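Local coordinates for protein cysteine synthase (Fusobacterium nucleatum subsp. nucleatum strain ATCC 25586, PDB 5XEM) that probably makes L-cysteine and acetate from O-acetyl-L-serine and hydrogen sulfide using pyridoxal 5'-phosphate, and also produces hydrogen sulfide from L-cysteine, at residues Asn30-Lys35 with Ile292-Thr297; Val172-Cys177 with Lys200-Glu205; Ile25-Asn30 with Ala277-Ser282; Asp250-Met255 with Thr271-Lys276. All blocks are in the same frame, centred on the assembly; numbering follows the deposited sequence.

Interaction 1 of 4, residues Asn30-Lys35 with Ile292-Thr297; sequences NEIYVK and IVVLST. With PLP (pyridoxal-5'-phosphate), chain D.
The Tyr33 ring turns an edge to the neighbouring strand, where the carbonyl oxygen of Ile292 lies near its plane; around the ring are Leu19, Lys21 and Leu168, with Leu6 of the second subunit. The other flat group is the cofactor's pyridine, over one face of which Thr297 places its methyl, CG2 lying 3.4 Å from N1 of PLP. The strands bearing Tyr33 and leading to Thr297 form a parallel ladder, axes 4.6 Å and directions 26° apart. Its five backbone bonds alternate in direction, from Ile292 N to Glu31 O at 2.8 Å up to Ser296 N to Lys35 O at 2.9 Å, and the first four run nearly along the C=O axes. Ile32, Val34, Ile292 and Val294 share one face, packed on helix 269-284; there Ile32 CG2 meets Val294 CG2 obliquely at 4.0 Å, and Val34 CG1 touches Ser296 CB at 3.6 Å. On the opposite face Lys35 lies alongside Leu295, CB to CD1 4.0 Å, before its NZ reaches Glu163 and Thr17. Ser296 OG is bonded to Thr271 OG1. Such a buried parallel pair belongs to the larger, mixed sheet, with PLP at its parallel strands' C-terminal ends, as in the cysteine synthase/cystathionine beta-synthase family.

Interaction 2 of 4, residues Val172-Cys177 with Lys200-Glu205; sequences VDVFIC and KTFPVE
Phe202 is the hub of the first shell: Val174 CG1 meets its ring at the edge, 3.7 Å from CE1, and Ile176 CG1 comes in obliquely, 4.0 Å from CD1. With CG anti to its carbonyl carbon (chi1 -54°), Phe202 lays its ring back toward Val174. Further along the same face, Ile176 CG2 and Val204 CG2 touch tightly at 3.5 Å. The backbone beneath sets this register, since Val174, Ile176 and Cys177 pair with Lys200, Phe202 and Pro203 in a parallel ladder of closely aligned strands. These are the two strands of a beta-alpha-beta unit, with helix 183-195 as the connection; that helix covers the opposite face, where Phe175 and Cys177 lie. Phe175 N donates to Lys200 O at 2.9 Å, and Phe202 N returns a bond to Phe175 O, each nearly along the C=O axis. Pro203 does not interrupt the ladder, because donors here come from Lys200, Phe202 and Val204. The last bond, Val204 N to Cys177 O, is short at 2.8 Å but bent to 138°. Farther out, Asp242 accepts from Thr201 N and Lys193 holds Thr201 OG1, while the Tyr281 ring meets that of Phe202 with planes at about 45°.

Interaction 3 of 4, residues Ile25-Asn30 with Ala277-Ser282; sequences IDTFGN and AALDYS
Two hydrogen bonds carry the polar part of this contact, and both run through one hydroxyl. Ser282, with OG anti to its backbone N (chi1 -176°), donates to Thr27 O over 2.7 Å from above the carbonyl plane. The same OG accepts from Asn30 ND2 at 2.9 Å, in the plane of the amide and nearly straight at 166°. Thr27 O also takes the Asn30 N-H, the bond that closes a type I' turn from Thr27 to Asn30, so the helix hydroxyl holds the very carbonyl that closes the turn. Within the loop, further bonds stiffen this shape: Thr27 OG1 donates to Asn30 O at 2.7 Å along the C=O axis, and Asp26 OD1 accepts from Phe28 N at 3.0 Å in an Asx turn. Apolar contact centres on Leu279, whose CD2 is wedged 3.5 Å from Asp26 O and 4.0 Å from Phe28 CE2, the Leu and Phe side chains crossing at about a right angle. Its other methyl, CD1, meets Ile25 CG2 at 4.1 Å. The Phe28 ring also carries Asp26 O over one face, offset toward the rim. The turn leads into strand 31-36 and lies against the side of helix 269-284; beyond it Ile25 rests on helix 249-263, Leu279 touches Met255 of that helix, and Ala278 and Ser282 lie against Val294 and Ile292 of strand 291-296.

Interaction 4 of 4, residues Asp250-Met255 with Thr271-Lys276; sequences DDAFEM and TGATFK. With CA (calcium ion), chain J.
Met255 and Phe275 cross at about a right angle, the thioether coming to the ring's edge. Met255 CG, anti to the backbone N (chi1 -162°), sits in the ring plane 3.5 Å from Phe275 CD2, and the bend at chi2 keeps SD at the same edge. SD lies 4.9 Å from the ring centroid, 83° off the normal: an edge-on Met-aromatic contact. The helices cross at 98° with axes only 7.1 Å apart, made possible by small residues: Ala252 and Ala273 lie side by side, their methyls pointing much the same way, CB to CB 3.7 Å, and Gly272 offers its CA to Ala252 O at 3.5 Å in a CH-O contact. Toward the outside, Lys276 lies obliquely across Asp251, CE to CB 4.1 Å, while its NZ forms a salt bridge with Asp280. Next to Asp251, Asp250 chelates a calcium ion, OD1 and OD2 each 2.6 Å from the metal. Asp251 acts one shell further out: its OD1 and OD2 each accept from a calcium-bound water, and these two bonds orient the carboxylate. Lys276 NZ stays 5.0 Å from Asp251 OD2, linked by one weakly held water; its charge, shared with Asp280, and the calcium may help keep Asp251 ionised.

Overall arrangement
From the N terminus, the loop 25-30 opens interaction 3 and runs straight into 30-35, which opens interaction 1; the two share Asn30. Interaction 2 then closes a short loop, 172-177 to 200-205, and interaction 4 follows in series, 250-255 to 271-276. Both are nested inside the long loops closed by interaction 3 at 277-282 and by interaction 1 at 292-297, and those two loops cross. Interactions 1 and 2 lie in one sheet, where strand 291-296 pairs with strand 174-178 through Val293. Interactions 3 and 4 occupy successive parts of helix 269-284, which packs on that sheet and ties it to helix 249-263.

Interaction 1 of 4, residues Asn30-Lys35 with Ile292-Thr297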
# COMPACT_ATOMS: atom_id res chain seq x y z
N ASN A 30 -13.02 -21.89 -14.12
CA ASN A 30 -11.61 -22.07 -13.79
C ASN A 30 -11.29 -21.24 -12.57
O ASN A 30 -12.01 -20.31 -12.29
CB ASN A 30 -10.74 -21.63 -14.96
CG ASN A 30 -11.00 -22.45 -16.20
OD1 ASN A 30 -10.88 -23.68 -16.17
ND2 ASN A 30 -11.34 -21.77 -17.31
N GLU A 31 -10.23 -21.57 -11.85
CA GLU A 31 -9.84 -20.80 -10.67
C GLU A 31 -8.78 -19.75 -11.06
O GLU A 31 -7.75 -20.10 -11.66
CB GLU A 31 -9.30 -21.73 -9.60
CG GLU A 31 -10.32 -22.76 -9.15
CD GLU A 31 -9.83 -23.63 -8.01
OE1 GLU A 31 -8.77 -24.28 -8.15
OE2 GLU A 31 -10.50 -23.65 -6.96
N ILE A 32 -9.05 -18.49 -10.76
CA ILE A 32 -8.09 -17.41 -11.01
C ILE A 32 -7.58 -16.88 -9.67
O ILE A 32 -8.36 -16.54 -8.79
CB ILE A 32 -8.69 -16.25 -11.81
CG1 ILE A 32 -9.27 -16.75 -13.14
CG2 ILE A 32 -7.61 -15.20 -12.08
CD1 ILE A 32 -9.81 -15.66 -14.06
N TYR A 33 -6.26 -16.87 -9.54
CA TYR A 33 -5.55 -16.34 -8.37
C TYR A 33 -4.77 -15.11 -8.81
O TYR A 33 -4.10 -15.15 -9.84
CB TYR A 33 -4.56 -17.37 -7.85
CG TYR A 33 -5.21 -18.63 -7.34
CD1 TYR A 33 -5.65 -18.72 -6.02
CD2 TYR A 33 -5.39 -19.73 -8.17
CE1 TYR A 33 -6.27 -19.87 -5.55
CE2 TYR A 33 -5.99 -20.89 -7.71
CZ TYR A 33 -6.43 -20.94 -6.41
OH TYR A 33 -7.03 -22.09 -5.94
N VAL A 34 -4.84 -14.03 -8.03
CA VAL A 34 -4.12 -12.81 -8.36
C VAL A 34 -2.96 -12.69 -7.38
O VAL A 34 -3.15 -12.77 -6.17
CB VAL A 34 -5.05 -11.59 -8.30
CG1 VAL A 34 -4.30 -10.29 -8.60
CG2 VAL A 34 -6.23 -11.77 -9.25
N LYS A 35 -1.76 -12.52 -7.91
CA LYS A 35 -0.58 -12.33 -7.07
C LYS A 35 -0.42 -10.82 -6.90
O LYS A 35 -0.21 -10.09 -7.88
CB LYS A 35 0.65 -12.95 -7.69
CG LYS A 35 1.84 -12.89 -6.71
CD LYS A 35 2.91 -13.91 -6.99
CE LYS A 35 4.11 -13.79 -6.07
NZ LYS A 35 3.82 -14.15 -4.65
N ILE A 292 -5.23 -20.62 -12.77
CA ILE A 292 -4.71 -19.52 -13.59
C ILE A 292 -4.16 -18.47 -12.63
O ILE A 292 -4.88 -18.04 -11.74
CB ILE A 292 -5.80 -18.88 -14.46
CG1 ILE A 292 -6.50 -19.93 -15.34
CG2 ILE A 292 -5.22 -17.74 -15.31
CD1 ILE A 292 -7.50 -19.36 -16.33
N VAL A 293 -2.90 -18.11 -12.80
CA VAL A 293 -2.29 -17.05 -11.97
C VAL A 293 -2.10 -15.80 -12.80
O VAL A 293 -1.58 -15.87 -13.93
CB VAL A 293 -0.94 -17.48 -11.37
CG1 VAL A 293 -0.30 -16.32 -10.58
CG2 VAL A 293 -1.11 -18.69 -10.44
N VAL A 294 -2.58 -14.67 -12.25
CA VAL A 294 -2.45 -13.37 -12.87
C VAL A 294 -1.53 -12.54 -11.95
O VAL A 294 -1.77 -12.46 -10.75
CB VAL A 294 -3.83 -12.68 -12.98
CG1 VAL A 294 -3.71 -11.18 -13.31
CG2 VAL A 294 -4.66 -13.41 -14.02
N LEU A 295 -0.49 -11.96 -12.52
CA LEU A 295 0.36 -11.07 -11.76
C LEU A 295 -0.29 -9.70 -11.78
O LEU A 295 -0.50 -9.15 -12.83
CB LEU A 295 1.76 -11.01 -12.34
CG LEU A 295 2.79 -10.36 -11.41
CD1 LEU A 295 3.24 -11.36 -10.33
CD2 LEU A 295 3.97 -9.83 -12.16
N SER A 296 -0.62 -9.18 -10.59
CA SER A 296 -1.03 -7.78 -10.41
C SER A 296 0.22 -6.97 -10.10
O SER A 296 0.77 -7.06 -8.99
CB SER A 296 -2.01 -7.62 -9.25
OG SER A 296 -2.21 -6.24 -8.91
N THR A 297 0.65 -6.16 -11.07
CA THR A 297 1.96 -5.50 -10.98
C THR A 297 2.03 -4.43 -9.90
O THR A 297 3.05 -4.31 -9.21
CB THR A 297 2.38 -4.92 -12.34
OG1 THR A 297 2.44 -5.99 -13.29
CG2 THR A 297 3.75 -4.25 -12.23
N1 PLP D . 2.37 -2.73 -14.88
C2 PLP D . 2.92 -1.66 -14.28
C2A PLP D . 2.07 -0.80 -13.34
C3 PLP D . 4.27 -1.32 -14.49
O3 PLP D . 4.80 -0.24 -13.87
C4 PLP D . 5.05 -2.10 -15.34
C4A PLP D . 6.51 -1.77 -15.60
C5 PLP D . 4.45 -3.21 -15.94
C6 PLP D . 3.12 -3.50 -15.68
C5A PLP D . 5.20 -4.14 -16.87
O4P PLP D . 6.17 -4.95 -16.10
P PLP D . 7.56 -5.50 -16.74
O1P PLP D . 8.15 -6.44 -15.85
O2P PLP D . 8.33 -4.30 -16.99
O3P PLP D . 7.13 -6.06 -18.06

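Interaction 2 of 4, residues Val172-Cys177 with Lys200-Glu205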
# COMPACT_ATOMS: atom_id res chain seq x y z
N VAL A 172 -0.10 -25.32 -11.08
CA VAL A 172 -0.36 -24.12 -11.86
C VAL A 172 -0.45 -24.49 -13.33
O VAL A 172 0.49 -25.08 -13.89
CB VAL A 172 0.76 -23.08 -11.67
CG1 VAL A 172 0.32 -21.72 -12.22
CG2 VAL A 172 1.13 -22.98 -10.20
N ASP A 173 -1.59 -24.17 -13.93
CA ASP A 173 -1.86 -24.47 -15.34
C ASP A 173 -1.58 -23.34 -16.30
O ASP A 173 -1.13 -23.57 -17.42
CB ASP A 173 -3.32 -24.89 -15.49
CG ASP A 173 -3.62 -26.13 -14.70
OD1 ASP A 173 -2.93 -27.14 -14.93
OD2 ASP A 173 -4.51 -26.08 -13.83
N VAL A 174 -1.83 -22.10 -15.85
CA VAL A 174 -1.68 -20.94 -16.72
C VAL A 174 -1.11 -19.74 -15.91
O VAL A 174 -1.44 -19.57 -14.76
CB VAL A 174 -3.04 -20.56 -17.33
CG1 VAL A 174 -2.87 -19.37 -18.27
CG2 VAL A 174 -3.68 -21.74 -18.09
N PHE A 175 -0.23 -18.96 -16.51
CA PHE A 175 0.32 -17.75 -15.90
C PHE A 175 0.14 -16.65 -16.94
O PHE A 175 0.49 -16.84 -18.11
CB PHE A 175 1.81 -17.95 -15.57
CG PHE A 175 2.54 -16.69 -15.17
CD1 PHE A 175 2.21 -16.04 -13.99
CD2 PHE A 175 3.55 -16.16 -15.97
CE1 PHE A 175 2.87 -14.87 -13.60
CE2 PHE A 175 4.22 -15.01 -15.59
CZ PHE A 175 3.86 -14.36 -14.41
N ILE A 176 -0.44 -15.52 -16.54
CA ILE A 176 -0.73 -14.43 -17.45
C ILE A 176 -0.17 -13.18 -16.80
O ILE A 176 -0.45 -12.93 -15.62
CB ILE A 176 -2.25 -14.29 -17.76
CG1 ILE A 176 -2.71 -15.52 -18.57
CG2 ILE A 176 -2.52 -13.00 -18.54
CD1 ILE A 176 -4.20 -15.70 -18.72
N CYS A 177 0.64 -12.42 -17.56
CA CYS A 177 1.38 -11.29 -17.02
C CYS A 177 1.46 -10.13 -18.02
O CYS A 177 1.72 -10.35 -19.22
CB CYS A 177 2.79 -11.75 -16.65
SG CYS A 177 3.77 -10.57 -15.71
N LYS A 200 1.07 -23.22 -19.49
CA LYS A 200 0.96 -22.19 -20.53
C LYS A 200 1.27 -20.81 -19.91
O LYS A 200 0.76 -20.50 -18.82
CB LYS A 200 -0.44 -22.20 -21.16
CG LYS A 200 -0.88 -23.54 -21.79
CD LYS A 200 -0.01 -23.92 -22.98
CE LYS A 200 -0.47 -25.24 -23.62
NZ LYS A 200 0.13 -26.43 -22.93
N THR A 201 2.09 -20.01 -20.59
CA THR A 201 2.50 -18.69 -20.10
C THR A 201 2.24 -17.63 -21.17
O THR A 201 2.70 -17.80 -22.33
CB THR A 201 3.98 -18.69 -19.66
OG1 THR A 201 4.83 -19.04 -20.77
CG2 THR A 201 4.22 -19.68 -18.51
N PHE A 202 1.51 -16.56 -20.81
CA PHE A 202 1.09 -15.55 -21.77
C PHE A 202 1.40 -14.13 -21.30
O PHE A 202 0.97 -13.76 -20.20
CB PHE A 202 -0.42 -15.62 -22.01
CG PHE A 202 -0.93 -16.97 -22.42
CD1 PHE A 202 -1.34 -17.89 -21.47
CD2 PHE A 202 -1.04 -17.31 -23.77
CE1 PHE A 202 -1.82 -19.13 -21.85
CE2 PHE A 202 -1.53 -18.55 -24.15
CZ PHE A 202 -1.93 -19.46 -23.20
N PRO A 203 2.11 -13.34 -22.14
CA PRO A 203 2.24 -11.92 -21.95
C PRO A 203 1.00 -11.19 -22.44
O PRO A 203 0.29 -11.70 -23.35
CB PRO A 203 3.46 -11.58 -22.80
CG PRO A 203 3.33 -12.49 -23.98
CD PRO A 203 2.70 -13.74 -23.44
N VAL A 204 0.72 -10.01 -21.86
CA VAL A 204 -0.35 -9.15 -22.31
C VAL A 204 0.28 -7.82 -22.73
O VAL A 204 1.21 -7.33 -22.08
CB VAL A 204 -1.41 -8.88 -21.21
CG1 VAL A 204 -2.59 -8.12 -21.83
CG2 VAL A 204 -1.84 -10.17 -20.50
N GLU A 205 -0.20 -7.27 -23.83
CA GLU A 205 0.21 -5.93 -24.27
C GLU A 205 -1.02 -5.07 -24.54
O GLU A 205 -2.14 -5.59 -24.61
CB GLU A 205 1.13 -6.05 -25.51
CG GLU A 205 0.44 -6.46 -26.79
CD GLU A 205 1.39 -6.58 -27.98
OE1 GLU A 205 2.58 -6.22 -27.83
OE2 GLU A 205 0.93 -7.03 -29.05

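Interaction 3 of 4, residues Ile25-Asn30 with Ala277-Ser282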
# COMPACT_ATOMS: atom_id res chain seq x y z
N ILE A 25 -16.35 -12.44 -8.83
CA ILE A 25 -16.43 -12.24 -10.27
C ILE A 25 -16.49 -13.60 -10.95
O ILE A 25 -15.75 -14.52 -10.58
CB ILE A 25 -15.19 -11.48 -10.78
CG1 ILE A 25 -15.14 -10.08 -10.19
CG2 ILE A 25 -15.18 -11.39 -12.30
CD1 ILE A 25 -13.86 -9.35 -10.53
N ASP A 26 -17.36 -13.74 -11.96
CA ASP A 26 -17.48 -15.03 -12.65
C ASP A 26 -16.18 -15.33 -13.37
O ASP A 26 -15.74 -14.52 -14.16
CB ASP A 26 -18.63 -15.02 -13.66
CG ASP A 26 -18.93 -16.40 -14.23
OD1 ASP A 26 -18.29 -17.38 -13.81
OD2 ASP A 26 -19.81 -16.50 -15.11
N THR A 27 -15.59 -16.49 -13.11
CA THR A 27 -14.31 -16.88 -13.75
C THR A 27 -14.45 -18.12 -14.67
O THR A 27 -13.46 -18.77 -15.06
CB THR A 27 -13.18 -17.03 -12.69
OG1 THR A 27 -13.46 -18.10 -11.78
CG2 THR A 27 -13.02 -15.70 -11.89
N PHE A 28 -15.71 -18.41 -15.03
CA PHE A 28 -16.07 -19.37 -16.08
C PHE A 28 -15.56 -20.77 -15.82
O PHE A 28 -15.02 -21.43 -16.72
CB PHE A 28 -15.60 -18.85 -17.45
CG PHE A 28 -16.00 -17.43 -17.70
CD1 PHE A 28 -17.33 -17.10 -17.85
CD2 PHE A 28 -15.04 -16.42 -17.74
CE1 PHE A 28 -17.72 -15.77 -18.05
CE2 PHE A 28 -15.42 -15.10 -17.94
CZ PHE A 28 -16.75 -14.77 -18.09
N GLY A 29 -15.74 -21.23 -14.59
CA GLY A 29 -15.36 -22.58 -14.20
C GLY A 29 -13.87 -22.91 -14.16
O GLY A 29 -13.49 -24.08 -14.15
N ASN A 30 -13.02 -21.89 -14.12
CA ASN A 30 -11.61 -22.07 -13.79
C ASN A 30 -11.29 -21.24 -12.57
O ASN A 30 -12.01 -20.31 -12.29
CB ASN A 30 -10.74 -21.63 -14.96
CG ASN A 30 -11.00 -22.45 -16.20
OD1 ASN A 30 -10.88 -23.68 -16.17
ND2 ASN A 30 -11.34 -21.77 -17.31
N ALA A 277 -7.61 -9.83 -19.72
CA ALA A 277 -7.05 -10.79 -20.67
C ALA A 277 -7.16 -12.20 -20.11
O ALA A 277 -7.42 -13.16 -20.86
CB ALA A 277 -5.60 -10.45 -20.97
N ALA A 278 -6.97 -12.35 -18.80
CA ALA A 278 -7.09 -13.66 -18.16
C ALA A 278 -8.51 -14.16 -18.16
O ALA A 278 -8.73 -15.37 -18.30
CB ALA A 278 -6.57 -13.63 -16.72
N LEU A 279 -9.46 -13.26 -17.95
CA LEU A 279 -10.88 -13.62 -17.98
C LEU A 279 -11.28 -14.04 -19.37
O LEU A 279 -12.04 -14.98 -19.51
CB LEU A 279 -11.75 -12.46 -17.56
CG LEU A 279 -12.06 -12.31 -16.08
CD1 LEU A 279 -13.13 -11.23 -15.90
CD2 LEU A 279 -12.58 -13.61 -15.49
N ASP A 280 -10.80 -13.33 -20.40
CA ASP A 280 -11.08 -13.71 -21.78
C ASP A 280 -10.51 -15.08 -22.09
O ASP A 280 -11.18 -15.90 -22.72
CB ASP A 280 -10.47 -12.71 -22.77
CG ASP A 280 -11.16 -11.40 -22.77
OD1 ASP A 280 -12.25 -11.28 -22.17
OD2 ASP A 280 -10.61 -10.46 -23.40
N TYR A 281 -9.28 -15.33 -21.64
CA TYR A 281 -8.65 -16.63 -21.79
C TYR A 281 -9.46 -17.71 -21.08
O TYR A 281 -9.74 -18.77 -21.66
CB TYR A 281 -7.21 -16.62 -21.30
CG TYR A 281 -6.54 -17.97 -21.47
CD1 TYR A 281 -5.94 -18.32 -22.67
CD2 TYR A 281 -6.57 -18.91 -20.45
CE1 TYR A 281 -5.35 -19.57 -22.85
CE2 TYR A 281 -5.98 -20.16 -20.61
CZ TYR A 281 -5.39 -20.48 -21.81
OH TYR A 281 -4.79 -21.71 -21.96
N SER A 282 -9.86 -17.44 -19.84
CA SER A 282 -10.59 -18.42 -19.05
C SER A 282 -11.97 -18.73 -19.66
O SER A 282 -12.39 -19.89 -19.70
CB SER A 282 -10.73 -17.96 -17.61
OG SER A 282 -11.37 -18.93 -16.82

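Interaction 4 of 4, residues Asp250-Met255 with Thr271-Lys276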
# COMPACT_ATOMS: atom_id res chain seq x y z
N ASP A 250 -10.28 0.90 -22.50
CA ASP A 250 -11.55 0.99 -21.78
C ASP A 250 -11.82 -0.25 -20.94
O ASP A 250 -12.24 -0.16 -19.79
CB ASP A 250 -12.76 1.38 -22.70
CG ASP A 250 -12.98 0.44 -23.94
OD1 ASP A 250 -12.17 -0.50 -24.16
OD2 ASP A 250 -13.97 0.65 -24.68
N ASP A 251 -11.55 -1.42 -21.50
CA ASP A 251 -11.75 -2.69 -20.79
C ASP A 251 -10.82 -2.82 -19.57
O ASP A 251 -11.24 -3.35 -18.52
CB ASP A 251 -11.52 -3.87 -21.73
CG ASP A 251 -12.54 -3.95 -22.84
OD1 ASP A 251 -13.67 -3.44 -22.66
OD2 ASP A 251 -12.21 -4.54 -23.91
N ALA A 252 -9.59 -2.31 -19.68
CA ALA A 252 -8.65 -2.32 -18.56
C ALA A 252 -9.19 -1.49 -17.38
O ALA A 252 -9.15 -1.94 -16.24
CB ALA A 252 -7.26 -1.83 -18.98
N PHE A 253 -9.67 -0.28 -17.66
CA PHE A 253 -10.26 0.57 -16.64
C PHE A 253 -11.51 -0.09 -16.05
O PHE A 253 -11.71 -0.10 -14.83
CB PHE A 253 -10.58 1.96 -17.19
CG PHE A 253 -9.38 2.87 -17.25
CD1 PHE A 253 -8.92 3.51 -16.10
CD2 PHE A 253 -8.68 3.04 -18.42
CE1 PHE A 253 -7.80 4.32 -16.14
CE2 PHE A 253 -7.56 3.86 -18.46
CZ PHE A 253 -7.12 4.50 -17.34
N GLU A 254 -12.35 -0.65 -16.91
CA GLU A 254 -13.57 -1.30 -16.45
C GLU A 254 -13.26 -2.44 -15.47
O GLU A 254 -13.91 -2.58 -14.41
CB GLU A 254 -14.39 -1.79 -17.65
CG GLU A 254 -15.70 -2.47 -17.25
CD GLU A 254 -16.64 -2.74 -18.42
OE1 GLU A 254 -16.60 -2.01 -19.43
OE2 GLU A 254 -17.45 -3.68 -18.29
N MET A 255 -12.27 -3.26 -15.80
CA MET A 255 -11.92 -4.40 -14.99
C MET A 255 -11.17 -3.98 -13.72
O MET A 255 -11.34 -4.62 -12.69
CB MET A 255 -11.10 -5.40 -15.82
CG MET A 255 -11.03 -6.80 -15.25
SD MET A 255 -12.62 -7.54 -14.77
CE MET A 255 -13.70 -6.92 -16.06
N THR A 271 -3.22 -4.10 -13.94
CA THR A 271 -3.85 -5.24 -13.31
C THR A 271 -5.24 -5.47 -13.94
O THR A 271 -5.61 -6.62 -14.18
CB THR A 271 -4.01 -5.06 -11.78
OG1 THR A 271 -2.70 -4.98 -11.18
CG2 THR A 271 -4.81 -6.19 -11.17
N GLY A 272 -5.97 -4.39 -14.19
CA GLY A 272 -7.24 -4.50 -14.91
C GLY A 272 -7.05 -5.11 -16.29
O GLY A 272 -7.81 -5.98 -16.70
N ALA A 273 -6.03 -4.66 -16.99
CA ALA A 273 -5.71 -5.17 -18.34
C ALA A 273 -5.38 -6.65 -18.34
O ALA A 273 -5.93 -7.43 -19.14
CB ALA A 273 -4.59 -4.35 -18.94
N THR A 274 -4.48 -7.05 -17.43
CA THR A 274 -4.00 -8.42 -17.33
C THR A 274 -5.10 -9.37 -16.86
O THR A 274 -5.28 -10.48 -17.41
CB THR A 274 -2.77 -8.50 -16.40
OG1 THR A 274 -1.79 -7.58 -16.87
CG2 THR A 274 -2.19 -9.91 -16.34
N PHE A 275 -5.89 -8.89 -15.90
CA PHE A 275 -7.00 -9.66 -15.39
C PHE A 275 -8.07 -9.81 -16.47
O PHE A 275 -8.64 -10.88 -16.61
CB PHE A 275 -7.61 -9.02 -14.13
CG PHE A 275 -8.59 -9.90 -13.46
CD1 PHE A 275 -8.15 -10.94 -12.65
CD2 PHE A 275 -9.95 -9.74 -13.66
CE1 PHE A 275 -9.05 -11.77 -12.04
CE2 PHE A 275 -10.86 -10.59 -13.05
CZ PHE A 275 -10.41 -11.60 -12.24
N LYS A 276 -8.33 -8.77 -17.24
CA LYS A 276 -9.33 -8.86 -18.31
C LYS A 276 -8.89 -9.87 -19.36
O LYS A 276 -9.68 -10.70 -19.83
CB LYS A 276 -9.56 -7.47 -18.91
CG LYS A 276 -10.31 -7.46 -20.22
CD LYS A 276 -11.72 -8.00 -20.12
CE LYS A 276 -12.41 -7.83 -21.48
NZ LYS A 276 -13.46 -8.87 -21.65
CA CA J . -13.43 -1.30 -26.26
O HOH W 1 -14.50 -6.90 -24.23
O HOH W 2 -15.32 -2.29 -24.51
O HOH W 3 -13.08 -3.58 -26.13